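Local coordinates for protein benzyl alcohol dehydrogenase (PDB 1F8F) that catalyses the NAD-dependent oxidation of aryl alcohols such as benzyl alcohol to the aldehydes, as a zinc-containing alcohol dehydrogenase with a Rossmann-fold coenzyme domain, at residues T12-K15 with G16-F19; I223-S226 with R227-L230. One frame throughout, in Å; residues are numbered along the deposited sequence.

Contact 1: residues T12-K15 with G16-F19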
loop_
_atom_site.group_PDB
_atom_site.type_symbol
_atom_site.label_atom_id
_atom_site.label_comp_id
_atom_site.label_asym_id
_atom_site.label_seq_id
_atom_site.Cartn_x
_atom_site.Cartn_y
_atom_site.Cartn_z
ATOM N N THR A 12 19.737 0.913 40.203
ATOM C CA THR A 12 19.934 2.336 40.030
ATOM C C THR A 12 19.196 3.039 41.166
ATOM O O THR A 12 18.005 3.282 41.049
ATOM C CB THR A 12 19.399 2.793 38.674
ATOM O OG1 THR A 12 20.158 2.262 37.581
ATOM C CG2 THR A 12 19.466 4.300 38.569
ATOM N N PRO A 13 19.856 3.351 42.282
ATOM C CA PRO A 13 19.228 3.892 43.472
ATOM C C PRO A 13 18.645 5.270 43.412
ATOM O O PRO A 13 17.715 5.438 44.204
ATOM C CB PRO A 13 20.284 3.777 44.578
ATOM C CG PRO A 13 21.144 2.671 44.065
ATOM C CD PRO A 13 21.279 3.036 42.581
ATOM N N CYS A 14 19.065 6.240 42.622
ATOM C CA CYS A 14 18.413 7.544 42.644
ATOM C C CYS A 14 18.782 8.360 41.417
ATOM O O CYS A 14 19.607 7.941 40.598
ATOM C CB CYS A 14 18.752 8.356 43.897
ATOM S SG CYS A 14 20.492 8.826 44.152
ATOM N N LYS A 15 18.157 9.525 41.295
ATOM C CA LYS A 15 18.448 10.372 40.145
ATOM C C LYS A 15 19.966 10.382 40.015
ATOM O O LYS A 15 20.746 10.602 40.937
ATOM C CB LYS A 15 17.849 11.754 40.245
ATOM C CG LYS A 15 18.262 12.758 39.185
ATOM C CD LYS A 15 17.268 13.895 39.030
ATOM C CE LYS A 15 17.868 15.112 38.360
ATOM N NZ LYS A 15 18.654 14.806 37.139
ATOM N N GLY A 16 20.418 9.988 38.845
ATOM C CA GLY A 16 21.792 9.921 38.445
ATOM C C GLY A 16 22.750 9.011 39.175
ATOM O O GLY A 16 23.924 9.060 38.834
ATOM N N ALA A 17 22.354 8.185 40.100
ATOM C CA ALA A 17 23.287 7.336 40.827
ATOM C C ALA A 17 23.954 6.313 39.923
ATOM O O ALA A 17 23.501 6.006 38.831
ATOM C CB ALA A 17 22.496 6.710 41.962
ATOM N N ASP A 18 25.095 5.784 40.334
ATOM C CA ASP A 18 25.829 4.759 39.607
ATOM C C ASP A 18 25.176 3.398 39.811
ATOM O O ASP A 18 24.681 3.130 40.909
ATOM C CB ASP A 18 27.230 4.663 40.190
ATOM C CG ASP A 18 28.378 5.381 39.531
ATOM O OD1 ASP A 18 28.199 6.250 38.650
ATOM O OD2 ASP A 18 29.523 5.007 39.926
ATOM N N PHE A 19 25.263 2.491 38.855
ATOM C CA PHE A 19 24.811 1.108 39.083
ATOM C C PHE A 19 25.692 0.517 40.206
ATOM O O PHE A 19 26.932 0.719 40.247
ATOM C CB PHE A 19 24.946 0.260 37.811
ATOM C CG PHE A 19 24.205 0.741 36.593
ATOM C CD1 PHE A 19 22.866 0.389 36.381
ATOM C CD2 PHE A 19 24.802 1.594 35.693
ATOM C CE1 PHE A 19 22.187 0.877 35.286
ATOM C CE2 PHE A 19 24.095 2.090 34.596
ATOM C CZ PHE A 19 22.787 1.743 34.400
HETATM O O HOH W 1 22.633 3.686 37.096
#
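Ala-17 folds back onto Cys-14 in a type II beta turn, the bend of the loop that joins the antiparallel strands 5-11 and 20-26 into a hairpin. One direct backbone hydrogen bond closes it: Ala-17 N donates to Cys-14 O at 2.8 Å, almost straight at the hydrogen (175°). Gly-16 takes the third position of the turn with phi 62°, a positive value that by itself favours glycine.

Apolar contacts line one side of the bend. The methyl of Ala-17 points toward the incoming chain, and its CB meets Cys-14 SG at 3.6 Å. The sulfur is brought there by chi1 63°, which sets it between the backbone N and the carbonyl carbon of its own residue. Next along, the ring of Pro-13 comes up with its CD, 3.9 Å from Ala-17 CB and close to Asp-18 O as well.

Farther from the turn, water takes over from direct bonding. Water 1 joins the two arms, giving a hydrogen bond to Ala-17 O at 3.0 Å and sharing another with Thr-12 OG1. The same water sits over the centre of one face of the Phe-19 ring.

Outer partners fasten the loop to the protein: Thr-12 and Gly-16 make backbone hydrogen bonds with Ala-61 and Arg-51, and Phe-19 rests on Ile-351 of helix 351-360. The side chains of Thr-12 and Phe-19 run alongside each other in the same direction; the threonine hydroxyl, turned to the far side of CB from its own carbonyl carbon, approaches the ring obliquely, OG1 lying 3.4 Å from Phe-19 CE1.

Contact 2: residues I223-S226 with R227-L230. With NAD (nicotinamide-adenine-dinucleotide), chain F.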
loop_
_atom_site.group_PDB
_atom_site.type_symbol
_atom_site.label_atom_id
_atom_site.label_comp_id
_atom_site.label_asym_id
_atom_site.label_seq_id
_atom_site.Cartn_x
_atom_site.Cartn_y
_atom_site.Cartn_z
ATOM N N ILE A 223 28.882 14.297 14.098
ATOM C CA ILE A 223 29.904 15.217 14.533
ATOM C C ILE A 223 31.173 14.537 15.104
ATOM O O ILE A 223 32.095 15.264 15.484
ATOM C CB ILE A 223 29.607 16.297 15.565
ATOM C CG1 ILE A 223 28.857 15.748 16.793
ATOM C CG2 ILE A 223 28.768 17.403 14.915
ATOM C CD1 ILE A 223 28.700 16.813 17.854
ATOM N N VAL A 224 31.206 13.228 15.281
ATOM C CA VAL A 224 32.415 12.559 15.824
ATOM C C VAL A 224 33.069 11.858 14.633
ATOM O O VAL A 224 32.361 11.020 14.021
ATOM C CB VAL A 224 32.020 11.545 16.889
ATOM C CG1 VAL A 224 33.203 10.746 17.408
ATOM C CG2 VAL A 224 31.248 12.264 18.008
ATOM N N GLU A 225 34.305 12.171 14.323
ATOM C CA GLU A 225 34.963 11.683 13.139
ATOM C C GLU A 225 35.135 10.172 13.054
ATOM O O GLU A 225 35.041 9.627 11.952
ATOM C CB GLU A 225 36.413 12.246 12.983
ATOM C CG GLU A 225 36.857 12.516 11.563
ATOM C CD GLU A 225 35.854 13.159 10.618
ATOM O OE1 GLU A 225 35.276 14.233 10.853
ATOM O OE2 GLU A 225 35.636 12.544 9.550
ATOM N N SER A 226 35.432 9.487 14.159
ATOM C CA SER A 226 35.633 8.068 14.142
ATOM C C SER A 226 34.316 7.337 13.802
ATOM O O SER A 226 34.396 6.246 13.258
ATOM C CB SER A 226 36.143 7.520 15.494
ATOM O OG SER A 226 35.178 7.905 16.502
ATOM N N ARG A 227 33.169 7.896 14.125
ATOM C CA ARG A 227 31.881 7.238 13.801
ATOM C C ARG A 227 31.616 7.362 12.305
ATOM O O ARG A 227 31.023 6.504 11.632
ATOM C CB ARG A 227 30.763 7.801 14.692
ATOM C CG ARG A 227 30.958 7.559 16.174
ATOM C CD ARG A 227 29.771 7.972 17.031
ATOM N NE ARG A 227 29.675 7.211 18.255
ATOM C CZ ARG A 227 28.664 6.783 19.003
ATOM N NH1 ARG A 227 27.370 6.988 18.752
ATOM N NH2 ARG A 227 28.860 6.074 20.115
ATOM N N LEU A 228 32.118 8.456 11.729
ATOM C CA LEU A 228 31.996 8.670 10.285
ATOM C C LEU A 228 32.990 7.746 9.559
ATOM O O LEU A 228 32.696 7.330 8.433
ATOM C CB LEU A 228 32.231 10.079 9.781
ATOM C CG LEU A 228 31.328 11.246 10.070
ATOM C CD1 LEU A 228 31.906 12.561 9.555
ATOM C CD2 LEU A 228 29.901 11.109 9.484
ATOM N N GLU A 229 34.114 7.393 10.179
ATOM C CA GLU A 229 34.999 6.497 9.459
ATOM C C GLU A 229 34.471 5.068 9.419
ATOM O O GLU A 229 34.663 4.345 8.449
ATOM C CB GLU A 229 36.446 6.479 10.039
ATOM C CG GLU A 229 36.835 7.930 10.368
ATOM C CD GLU A 229 37.784 8.443 9.303
ATOM O OE1 GLU A 229 38.983 8.710 9.576
ATOM O OE2 GLU A 229 37.368 8.534 8.137
ATOM N N LEU A 230 33.789 4.692 10.498
ATOM C CA LEU A 230 33.215 3.364 10.603
ATOM C C LEU A 230 32.056 3.304 9.619
ATOM O O LEU A 230 31.895 2.312 8.878
ATOM C CB LEU A 230 32.749 3.029 12.039
ATOM C CG LEU A 230 31.975 1.742 12.314
ATOM C CD1 LEU A 230 32.831 0.494 11.987
ATOM C CD2 LEU A 230 31.564 1.555 13.765
HETATM P PA NAD F . 24.140 6.916 20.266
HETATM O O1A NAD F . 24.905 5.644 20.076
HETATM O O2A NAD F . 24.583 7.830 21.328
HETATM O O5B NAD F . 23.931 7.649 18.874
HETATM C C5B NAD F . 23.460 8.977 18.541
HETATM C C4B NAD F . 24.485 9.722 17.698
HETATM O O4B NAD F . 24.024 11.101 17.497
HETATM C C3B NAD F . 25.911 9.833 18.264
HETATM O O3B NAD F . 26.860 9.148 17.457
HETATM C C2B NAD F . 26.249 11.322 18.277
HETATM O O2B NAD F . 27.567 11.654 17.823
HETATM C C1B NAD F . 25.189 11.884 17.314
HETATM N N9A NAD F . 24.852 13.287 17.530
HETATM C C8A NAD F . 24.437 13.909 18.680
HETATM N N7A NAD F . 24.212 15.213 18.514
HETATM C C5A NAD F . 24.517 15.436 17.182
HETATM C C6A NAD F . 24.494 16.594 16.384
HETATM N N6A NAD F . 24.128 17.805 16.795
HETATM N N1A NAD F . 24.845 16.460 15.079
HETATM C C2A NAD F . 25.224 15.226 14.620
HETATM N N3A NAD F . 25.274 14.104 15.274
HETATM C C4A NAD F . 24.918 14.270 16.561
HETATM O O3 NAD F . 22.602 6.459 20.560
HETATM P PN NAD F . 21.833 5.245 19.870
HETATM O O1N NAD F . 22.158 5.164 18.434
HETATM O O2N NAD F . 22.119 4.009 20.612
HETATM O O5D NAD F . 20.306 5.746 20.127
HETATM C C5D NAD F . 19.752 6.753 19.264
HETATM C C4D NAD F . 18.565 7.465 19.805
HETATM O O4D NAD F . 17.313 6.752 19.544
HETATM C C3D NAD F . 18.487 7.961 21.253
HETATM O O3D NAD F . 17.651 9.134 21.290
HETATM C C2D NAD F . 17.678 6.816 21.880
HETATM O O2D NAD F . 17.161 7.101 23.171
HETATM C C1D NAD F . 16.597 6.765 20.789
HETATM N N1N NAD F . 15.903 5.481 20.817
HETATM C C2N NAD F . 14.650 5.476 20.295
HETATM C C3N NAD F . 13.968 4.275 20.246
HETATM C C7N NAD F . 12.524 4.141 19.647
HETATM O O7N NAD F . 11.964 3.046 19.665
HETATM N N7N NAD F . 11.995 5.308 19.130
HETATM C C4N NAD F . 14.577 3.068 20.698
HETATM C C5N NAD F . 15.985 3.152 20.644
HETATM C C6N NAD F . 16.724 4.314 20.722
#
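Arg-227 and Val-224 meet beside the bound NAD, the aliphatic part of the arginine crossing the valine with CG 4.1 Å from Val-224 CG1. Arg-227 NH1 donates twice to the coenzyme: to the ribose hydroxyl oxygen O3B at 2.6 Å and, straighter (160°), to the phosphate oxygen O1A at 3.1 Å, tying sugar to phosphate. PA lies in plane at the guanidinium edge. Val-224 CG2 faces the neighbouring hydroxyl, 3.7 Å from NAD O2B, and Ile-223 CG2 reaches the adenine near N1A.

Arg-227 is stretched out between CG and NE, carrying NH1 to ribose and phosphate, and NE gives its hydrogen to Gly-361 O, a second hold on the guanidinium's rotation. These residues lie at the strand-to-helix junction of the beta-alpha-beta unit 217-222, 225-234, 238-241 of the Rossmann fold. Asp-222, which also bonds NAD, accepts from Val-224 N through OD1 and positions this N-cap residue.

The first helical turn begins with weak bonds from Arg-227 N and Leu-228 N to Val-224 O, then firms with Leu-230 N to Ser-226 O at 3.2 Å. The Glu-225 side chain passes over Leu-228, OE2 3.7 Å from Leu-228 CD1, while OE1 accepts from Asn-241 ND2.

How the contacts relate
From the N terminus, strand 5-11 leads straight into contact 1, whose turn reverses the chain into strand 20-26 and so closes the hairpin. Some two hundred residues later, after the catalytic-domain strands and the first unit of the nucleotide-binding sheet, strand 217-222 delivers the chain to contact 2. The two are in series, neither nested nor crossed, and both are local. Their centres stand 30 Å apart, with nearest atoms about 16 Å apart. Contact 1 is the hairpin loop, tied to residues in the range 51-63 and, through Asp-18 and Phe-19, to helix 351-360; contact 2 links strand 217-222 to helix 225-234 and places Arg-227 of that helix on NAD.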